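Local coordinates for protein GCN5-related N-acetyltransferase (Brucella melitensis biovar Abortus, PDB 4J3G) that probably transfers an acetyl group from acetyl-coenzyme A to an amine acceptor, perhaps the N-terminal alanine of a ribosomal protein, at residues E31-N42 with L56-L66. Residues are numbered along the deposited sequence; the frame is centred on the assembly and turned at random.
Sequences EADLPALLAIYN and LVDLENRHQWL. With SO4 (sulfate ion), chain F.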
ATOM      1  N   GLU A  31     -21.904 -17.229  -3.866  1.00 26.89           N
ATOM      2  CA  GLU A  31     -21.338 -18.249  -3.018  1.00 28.95           C
ATOM      3  C   GLU A  31     -21.074 -19.536  -3.807  1.00 27.33           C
ATOM      4  O   GLU A  31     -20.105 -20.223  -3.545  1.00 26.57           O
ATOM      5  CB  GLU A  31     -22.275 -18.514  -1.835  1.00 31.38           C
ATOM      6  CG  GLU A  31     -21.650 -19.301  -0.690  1.00 35.01           C
ATOM      7  CD  GLU A  31     -20.685 -18.484   0.175  1.00 36.22           C
ATOM      8  OE1 GLU A  31     -20.417 -17.307  -0.121  1.00 38.09           O
ATOM      9  OE2 GLU A  31     -20.175 -19.051   1.162  1.00 43.87           O
ATOM     10  N   ALA A  32     -21.955 -19.846  -4.763  1.00 27.13           N
ATOM     11  CA  ALA A  32     -21.782 -20.983  -5.699  1.00 27.26           C
ATOM     12  C   ALA A  32     -20.482 -20.988  -6.505  1.00 26.64           C
ATOM     13  O   ALA A  32     -20.037 -22.053  -6.985  1.00 25.66           O
ATOM     14  CB  ALA A  32     -22.959 -21.011  -6.662  1.00 28.70           C
ATOM     15  N   ASP A  33     -19.898 -19.806  -6.689  1.00 25.09           N
ATOM     16  CA  ASP A  33     -18.699 -19.643  -7.513  1.00 24.02           C
ATOM     17  C   ASP A  33     -17.430 -19.882  -6.710  1.00 23.00           C
ATOM     18  O   ASP A  33     -16.325 -19.907  -7.270  1.00 21.11           O
ATOM     19  CB  ASP A  33     -18.638 -18.232  -8.082  1.00 24.06           C
ATOM     20  CG  ASP A  33     -19.720 -17.956  -9.143  1.00 25.10           C
ATOM     21  OD1 ASP A  33     -20.065 -18.847  -9.959  1.00 25.46           O
ATOM     22  OD2 ASP A  33     -20.163 -16.803  -9.191  1.00 25.15           O
ATOM     23  N   LEU A  34     -17.583 -20.057  -5.401  1.00 20.99           N
ATOM     24  CA  LEU A  34     -16.444 -20.106  -4.533  1.00 21.27           C
ATOM     25  C   LEU A  34     -15.431 -21.230  -4.893  1.00 18.81           C
ATOM     26  O   LEU A  34     -14.241 -20.992  -4.848  1.00 18.24           O
ATOM     27  CB  LEU A  34     -16.877 -20.200  -3.077  1.00 22.35           C
ATOM     28  CG  LEU A  34     -17.211 -18.900  -2.347  1.00 24.64           C
ATOM     29  CD1 LEU A  34     -17.762 -19.286  -0.976  1.00 27.06           C
ATOM     30  CD2 LEU A  34     -16.001 -18.014  -2.205  1.00 25.01           C
ATOM     31  N   PRO A  35     -15.900 -22.466  -5.243  1.00 19.65           N
ATOM     32  CA  PRO A  35     -14.872 -23.464  -5.642  1.00 19.25           C
ATOM     33  C   PRO A  35     -14.029 -22.996  -6.813  1.00 19.37           C
ATOM     34  O   PRO A  35     -12.815 -23.208  -6.819  1.00 19.11           O
ATOM     35  CB  PRO A  35     -15.709 -24.688  -6.027  1.00 20.14           C
ATOM     36  CG  PRO A  35     -16.903 -24.589  -5.141  1.00 21.08           C
ATOM     37  CD  PRO A  35     -17.228 -23.114  -5.065  1.00 20.54           C
ATOM     38  N   ALA A  36     -14.668 -22.365  -7.793  1.00 20.43           N
ATOM     39  CA  ALA A  36     -13.930 -21.839  -8.961  1.00 20.88           C
ATOM     40  C   ALA A  36     -12.938 -20.716  -8.578  1.00 20.45           C
ATOM     41  O   ALA A  36     -11.797 -20.725  -9.032  1.00 19.35           O
ATOM     42  CB  ALA A  36     -14.885 -21.370 -10.044  1.00 21.49           C
ATOM     43  N   LEU A  37     -13.367 -19.803  -7.720  1.00 19.29           N
ATOM     44  CA  LEU A  37     -12.527 -18.714  -7.263  1.00 19.83           C
ATOM     45  C   LEU A  37     -11.319 -19.306  -6.556  1.00 18.58           C
ATOM     46  O   LEU A  37     -10.177 -18.906  -6.824  1.00 18.52           O
ATOM     47  CB  LEU A  37     -13.260 -17.784  -6.328  1.00 22.23           C
ATOM     48  CG  LEU A  37     -14.524 -17.090  -6.832  1.00 25.27           C
ATOM     49  CD1 LEU A  37     -14.996 -16.070  -5.815  1.00 27.76           C
ATOM     50  CD2 LEU A  37     -14.321 -16.389  -8.162  1.00 26.36           C
ATOM     51  N   LEU A  38     -11.565 -20.288  -5.680  1.00 17.01           N
ATOM     52  CA  LEU A  38     -10.470 -20.915  -4.963  1.00 16.38           C
ATOM     53  C   LEU A  38      -9.437 -21.496  -5.910  1.00 16.00           C
ATOM     54  O   LEU A  38      -8.191 -21.359  -5.678  1.00 14.77           O
ATOM     55  CB  LEU A  38     -11.011 -22.001  -4.034  1.00 16.51           C
ATOM     56  CG  LEU A  38      -9.965 -22.833  -3.244  1.00 16.34           C
ATOM     57  CD1 LEU A  38      -9.227 -21.938  -2.267  1.00 16.83           C
ATOM     58  CD2 LEU A  38     -10.660 -23.989  -2.541  1.00 17.47           C
ATOM     59  N   ALA A  39      -9.916 -22.233  -6.924  1.00 17.89           N
ATOM     60  CA  ALA A  39      -9.036 -22.945  -7.849  1.00 18.82           C
ATOM     61  C   ALA A  39      -8.160 -21.955  -8.614  1.00 17.78           C
ATOM     62  O   ALA A  39      -6.966 -22.154  -8.773  1.00 18.05           O
ATOM     63  CB  ALA A  39      -9.850 -23.798  -8.822  1.00 20.58           C
ATOM     64  N   ILE A  40      -8.766 -20.855  -9.028  1.00 18.14           N
ATOM     65  CA  ILE A  40      -8.059 -19.836  -9.807  1.00 18.39           C
ATOM     66  C   ILE A  40      -7.052 -19.126  -8.910  1.00 17.15           C
ATOM     67  O   ILE A  40      -5.905 -18.945  -9.268  1.00 17.12           O
ATOM     68  CB  ILE A  40      -9.064 -18.852 -10.443  1.00 18.64           C
ATOM     69  CG1 ILE A  40      -9.896 -19.602 -11.491  1.00 20.98           C
ATOM     70  CG2 ILE A  40      -8.363 -17.628 -11.082  1.00 18.73           C
ATOM     71  CD1 ILE A  40     -11.204 -18.898 -11.812  1.00 21.46           C
ATOM     72  N   TYR A  41      -7.483 -18.761  -7.722  1.00 17.42           N
ATOM     73  CA  TYR A  41      -6.593 -18.113  -6.788  1.00 15.81           C
ATOM     74  C   TYR A  41      -5.390 -18.995  -6.400  1.00 15.47           C
ATOM     75  O   TYR A  41      -4.230 -18.569  -6.519  1.00 14.68           O
ATOM     76  CB  TYR A  41      -7.337 -17.725  -5.569  1.00 16.40           C
ATOM     77  CG  TYR A  41      -6.471 -17.074  -4.512  1.00 16.52           C
ATOM     78  CD1 TYR A  41      -6.204 -15.728  -4.544  1.00 17.36           C
ATOM     79  CD2 TYR A  41      -5.898 -17.827  -3.500  1.00 16.15           C
ATOM     80  CE1 TYR A  41      -5.401 -15.127  -3.562  1.00 17.49           C
ATOM     81  CE2 TYR A  41      -5.103 -17.234  -2.516  1.00 16.19           C
ATOM     82  CZ  TYR A  41      -4.869 -15.881  -2.561  1.00 17.95           C
ATOM     83  OH  TYR A  41      -4.005 -15.317  -1.633  1.00 19.23           O
ATOM     84  N   ASN A  42      -5.628 -20.246  -5.980  1.00 14.28           N
ATOM     85  CA  ASN A  42      -4.493 -21.124  -5.666  1.00 14.83           C
ATOM     86  C   ASN A  42      -3.556 -21.436  -6.861  1.00 15.38           C
ATOM     87  O   ASN A  42      -2.346 -21.599  -6.674  1.00 14.55           O
ATOM     88  CB  ASN A  42      -4.973 -22.433  -5.024  1.00 15.00           C
ATOM     89  CG  ASN A  42      -5.280 -22.307  -3.530  1.00 14.98           C
ATOM     90  OD1 ASN A  42      -4.756 -21.440  -2.807  1.00 14.45           O
ATOM     91  ND2 ASN A  42      -6.081 -23.235  -3.048  1.00 15.40           N
ATOM     92  N   LEU A  56      -1.014 -21.611  -0.038  1.00 17.57           N
ATOM     93  CA  LEU A  56      -2.338 -22.050  -0.526  1.00 16.61           C
ATOM     94  C   LEU A  56      -3.397 -21.835   0.546  1.00 16.49           C
ATOM     95  O   LEU A  56      -3.133 -21.992   1.752  1.00 16.76           O
ATOM     96  CB  LEU A  56      -2.326 -23.545  -0.896  1.00 17.88           C
ATOM     97  CG  LEU A  56      -1.706 -23.922  -2.242  1.00 19.90           C
ATOM     98  CD1 LEU A  56      -0.242 -23.536  -2.274  1.00 19.69           C
ATOM     99  CD2 LEU A  56      -1.904 -25.394  -2.556  1.00 20.44           C
ATOM    100  N   VAL A  57      -4.609 -21.542   0.101  1.00 16.01           N
ATOM    101  CA  VAL A  57      -5.744 -21.329   1.016  1.00 16.75           C
ATOM    102  C   VAL A  57      -6.851 -22.345   0.755  1.00 17.05           C
ATOM    103  O   VAL A  57      -6.801 -23.133  -0.209  1.00 15.90           O
ATOM    104  CB  VAL A  57      -6.301 -19.868   0.960  1.00 16.47           C
ATOM    105  CG1 VAL A  57      -5.212 -18.853   1.268  1.00 16.46           C
ATOM    106  CG2 VAL A  57      -6.955 -19.568  -0.376  1.00 16.45           C
ATOM    107  N   ASP A  58      -7.849 -22.330   1.634  1.00 18.73           N
ATOM    108  CA  ASP A  58      -8.969 -23.254   1.572  1.00 19.26           C
ATOM    109  C   ASP A  58     -10.268 -22.521   1.291  1.00 19.37           C
ATOM    110  O   ASP A  58     -10.307 -21.276   1.204  1.00 17.92           O
ATOM    111  CB  ASP A  58      -9.046 -24.109   2.848  1.00 20.56           C
ATOM    112  CG  ASP A  58      -9.214 -23.294   4.121  1.00 22.79           C
ATOM    113  OD1 ASP A  58      -9.589 -22.111   4.089  1.00 22.20           O
ATOM    114  OD2 ASP A  58      -9.031 -23.870   5.202  1.00 26.92           O
ATOM    115  N   LEU A  59     -11.326 -23.299   1.088  1.00 20.53           N
ATOM    116  CA  LEU A  59     -12.589 -22.753   0.678  1.00 22.17           C
ATOM    117  C   LEU A  59     -13.081 -21.698   1.680  1.00 23.13           C
ATOM    118  O   LEU A  59     -13.562 -20.619   1.262  1.00 22.10           O
ATOM    119  CB  LEU A  59     -13.615 -23.871   0.509  1.00 23.28           C
ATOM    120  CG  LEU A  59     -14.852 -23.476  -0.284  1.00 24.56           C
ATOM    121  CD1 LEU A  59     -14.537 -23.179  -1.745  1.00 24.63           C
ATOM    122  CD2 LEU A  59     -15.868 -24.625  -0.205  1.00 25.34           C
ATOM    123  N   GLU A  60     -12.886 -21.973   2.977  1.00 21.94           N
ATOM    124  CA  GLU A  60     -13.360 -21.080   4.037  1.00 25.75           C
ATOM    125  C   GLU A  60     -12.685 -19.716   3.932  1.00 23.17           C
ATOM    126  O   GLU A  60     -13.320 -18.707   4.164  1.00 23.03           O
ATOM    127  CB  GLU A  60     -13.124 -21.704   5.432  1.00 28.95           C
ATOM    128  CG  GLU A  60     -13.477 -20.825   6.648  1.00 33.70           C
ATOM    129  CD  GLU A  60     -14.918 -20.262   6.651  1.00 38.94           C
ATOM    130  OE1 GLU A  60     -15.858 -20.937   6.165  1.00 41.95           O
ATOM    131  OE2 GLU A  60     -15.114 -19.124   7.160  1.00 44.85           O
ATOM    132  N   ASN A  61     -11.385 -19.709   3.626  1.00 21.63           N
ATOM    133  CA  ASN A  61     -10.630 -18.478   3.411  1.00 20.54           C
ATOM    134  C   ASN A  61     -11.310 -17.585   2.342  1.00 20.05           C
ATOM    135  O   ASN A  61     -11.532 -16.403   2.548  1.00 19.90           O
ATOM    136  CB  ASN A  61      -9.199 -18.818   3.000  1.00 20.22           C
ATOM    137  CG  ASN A  61      -8.362 -17.602   2.718  1.00 19.87           C
ATOM    138  OD1 ASN A  61      -8.459 -16.986   1.631  1.00 19.93           O
ATOM    139  ND2 ASN A  61      -7.460 -17.280   3.645  1.00 20.71           N
ATOM    140  N   ARG A  62     -11.669 -18.182   1.223  1.00 20.26           N
ATOM    141  CA  ARG A  62     -12.284 -17.430   0.133  1.00 20.46           C
ATOM    142  C   ARG A  62     -13.713 -17.028   0.476  1.00 22.24           C
ATOM    143  O   ARG A  62     -14.205 -16.024  -0.009  1.00 20.74           O
ATOM    144  CB  ARG A  62     -12.250 -18.246  -1.150  1.00 20.46           C
ATOM    145  CG  ARG A  62     -10.838 -18.561  -1.633  1.00 20.65           C
ATOM    146  CD  ARG A  62     -10.112 -17.292  -2.061  1.00 20.89           C
ATOM    147  NE  ARG A  62      -9.435 -16.617  -0.953  1.00 21.72           N
ATOM    148  CZ  ARG A  62      -8.913 -15.409  -1.027  1.00 22.60           C
ATOM    149  NH1 ARG A  62      -8.301 -14.889   0.018  1.00 25.31           N
ATOM    150  NH2 ARG A  62      -9.001 -14.719  -2.145  1.00 25.38           N
ATOM    151  N   HIS A  63     -14.377 -17.826   1.294  1.00 23.74           N
ATOM    152  CA  HIS A  63     -15.724 -17.474   1.731  1.00 25.21           C
ATOM    153  C   HIS A  63     -15.673 -16.166   2.558  1.00 23.78           C
ATOM    154  O   HIS A  63     -16.527 -15.262   2.381  1.00 23.31           O
ATOM    155  CB  HIS A  63     -16.344 -18.626   2.516  1.00 28.86           C
ATOM    156  CG  HIS A  63     -17.510 -18.227   3.368  1.00 35.97           C
ATOM    157  ND1 HIS A  63     -18.805 -18.187   2.893  1.00 40.54           N
ATOM    158  CD2 HIS A  63     -17.579 -17.869   4.673  1.00 38.50           C
ATOM    159  CE1 HIS A  63     -19.619 -17.817   3.864  1.00 42.10           C
ATOM    160  NE2 HIS A  63     -18.901 -17.625   4.957  1.00 43.49           N
ATOM    161  N   GLN A  64     -14.717 -16.084   3.481  1.00 22.59           N
ATOM    162  CA  GLN A  64     -14.529 -14.872   4.286  1.00 24.86           C
ATOM    163  C   GLN A  64     -14.130 -13.706   3.386  1.00 22.55           C
ATOM    164  O   GLN A  64     -14.608 -12.582   3.564  1.00 21.28           O
ATOM    165  CB  GLN A  64     -13.474 -15.060   5.388  1.00 26.81           C
ATOM    166  CG  GLN A  64     -13.855 -16.128   6.414  1.00 33.07           C
ATOM    167  CD  GLN A  64     -12.785 -16.360   7.454  1.00 38.67           C
ATOM    168  OE1 GLN A  64     -11.906 -15.511   7.658  1.00 45.22           O
ATOM    169  NE2 GLN A  64     -12.847 -17.517   8.129  1.00 42.15           N
ATOM    170  N   TRP A  65     -13.311 -13.989   2.377  1.00 20.73           N
ATOM    171  CA  TRP A  65     -12.823 -12.929   1.481  1.00 20.33           C
ATOM    172  C   TRP A  65     -13.986 -12.324   0.697  1.00 20.47           C
ATOM    173  O   TRP A  65     -14.124 -11.071   0.589  1.00 19.88           O
ATOM    174  CB  TRP A  65     -11.765 -13.481   0.517  1.00 19.33           C
ATOM    175  CG  TRP A  65     -11.273 -12.488  -0.498  1.00 19.40           C
ATOM    176  CD1 TRP A  65     -10.294 -11.575  -0.334  1.00 19.23           C
ATOM    177  CD2 TRP A  65     -11.739 -12.340  -1.844  1.00 20.49           C
ATOM    178  NE1 TRP A  65     -10.113 -10.861  -1.482  1.00 20.46           N
ATOM    179  CE2 TRP A  65     -10.986 -11.311  -2.431  1.00 21.09           C
ATOM    180  CE3 TRP A  65     -12.706 -12.978  -2.599  1.00 20.93           C
ATOM    181  CZ2 TRP A  65     -11.210 -10.877  -3.740  1.00 20.79           C
ATOM    182  CZ3 TRP A  65     -12.905 -12.570  -3.914  1.00 21.26           C
ATOM    183  CH2 TRP A  65     -12.147 -11.547  -4.470  1.00 21.69           C
ATOM    184  N   LEU A  66     -14.849 -13.202   0.197  1.00 19.59           N
ATOM    185  CA  LEU A  66     -16.003 -12.762  -0.602  1.00 19.36           C
ATOM    186  C   LEU A  66     -16.996 -12.023   0.299  1.00 21.21           C
ATOM    187  O   LEU A  66     -17.552 -11.006  -0.091  1.00 19.31           O
ATOM    188  CB  LEU A  66     -16.686 -13.959  -1.258  1.00 20.18           C
ATOM    189  CG  LEU A  66     -17.908 -13.665  -2.151  1.00 20.58           C
ATOM    190  CD1 LEU A  66     -17.579 -12.739  -3.298  1.00 19.81           C
ATOM    191  CD2 LEU A  66     -18.477 -14.951  -2.673  1.00 21.04           C
TER
HETATM  192  S   SO4 F 202      -7.201  -9.136  -1.033  1.00 67.27           S
HETATM  193  O1  SO4 F 202      -6.171  -8.373  -1.782  1.00 66.59           O
HETATM  194  O2  SO4 F 202      -7.956  -8.248  -0.119  1.00 69.39           O
HETATM  195  O3  SO4 F 202      -8.108  -9.739  -2.037  1.00 70.97           O
HETATM  196  O4  SO4 F 202      -6.587 -10.211  -0.209  1.00 68.99           O
HETATM  197  O   HOH W   1     -19.034 -15.463   1.211  1.00 39.07           O
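Helix 34-42 and helix 59-66 cross nearly perpendicularly, at 106°, with their axes 9.3 Å apart at closest approach and the CA atoms of Leu38 and Leu59 nearest each other there. They are the first two helices of the GNAT fold, which follow its first strand and pack on one face of the central sheet, where Leu37 and Tyr41 rest on Tyr88 and Leu66 on Val76. The extended residues before the second helix are tied to the first by one side-chain amide: Asn42 OD1 accepts from Val57 N (2.9 Å) while Asn42 ND2 donates to Val57 O, a nearly straight bond at 174° with the oxygen in the amide plane. Both backbone polar groups of Val57 are thus paired by a single residue. At the crossing, Leu38 spreads its two methyls, CD1 lying against Val57 O and Arg62 CG, CD2 against the first turn of the second helix at Leu59. Leu34 sends CD2 to the Arg62 carbonyl and Leu66, and CD1 to His63 CB. Arg62, its chain doubling back twice beyond CB, folds its guanidinium flat over one face of the Tyr41 ring, with CZ 4.2 Å from the ring centroid and the planes 20° apart: a cation-pi stack. The opposite guanidinium face is covered by Trp65 CB, and Asn61 OD1 accepts from both NE and NH1 of Arg62, in the guanidinium plane, which helps fix the rotation of that group over the ring. At the other end of the contact, the carboxylate of Glu31 stands almost perpendicular to the His63 imidazole, OE2 at the ring edge 2.4 Å from ND1, a His-carboxylate hydrogen bond whose modelled length is doubtfully short. One water joins the same two residues, donating to Glu31 OE1 at 2.7 Å and to His63 O at 2.8 Å.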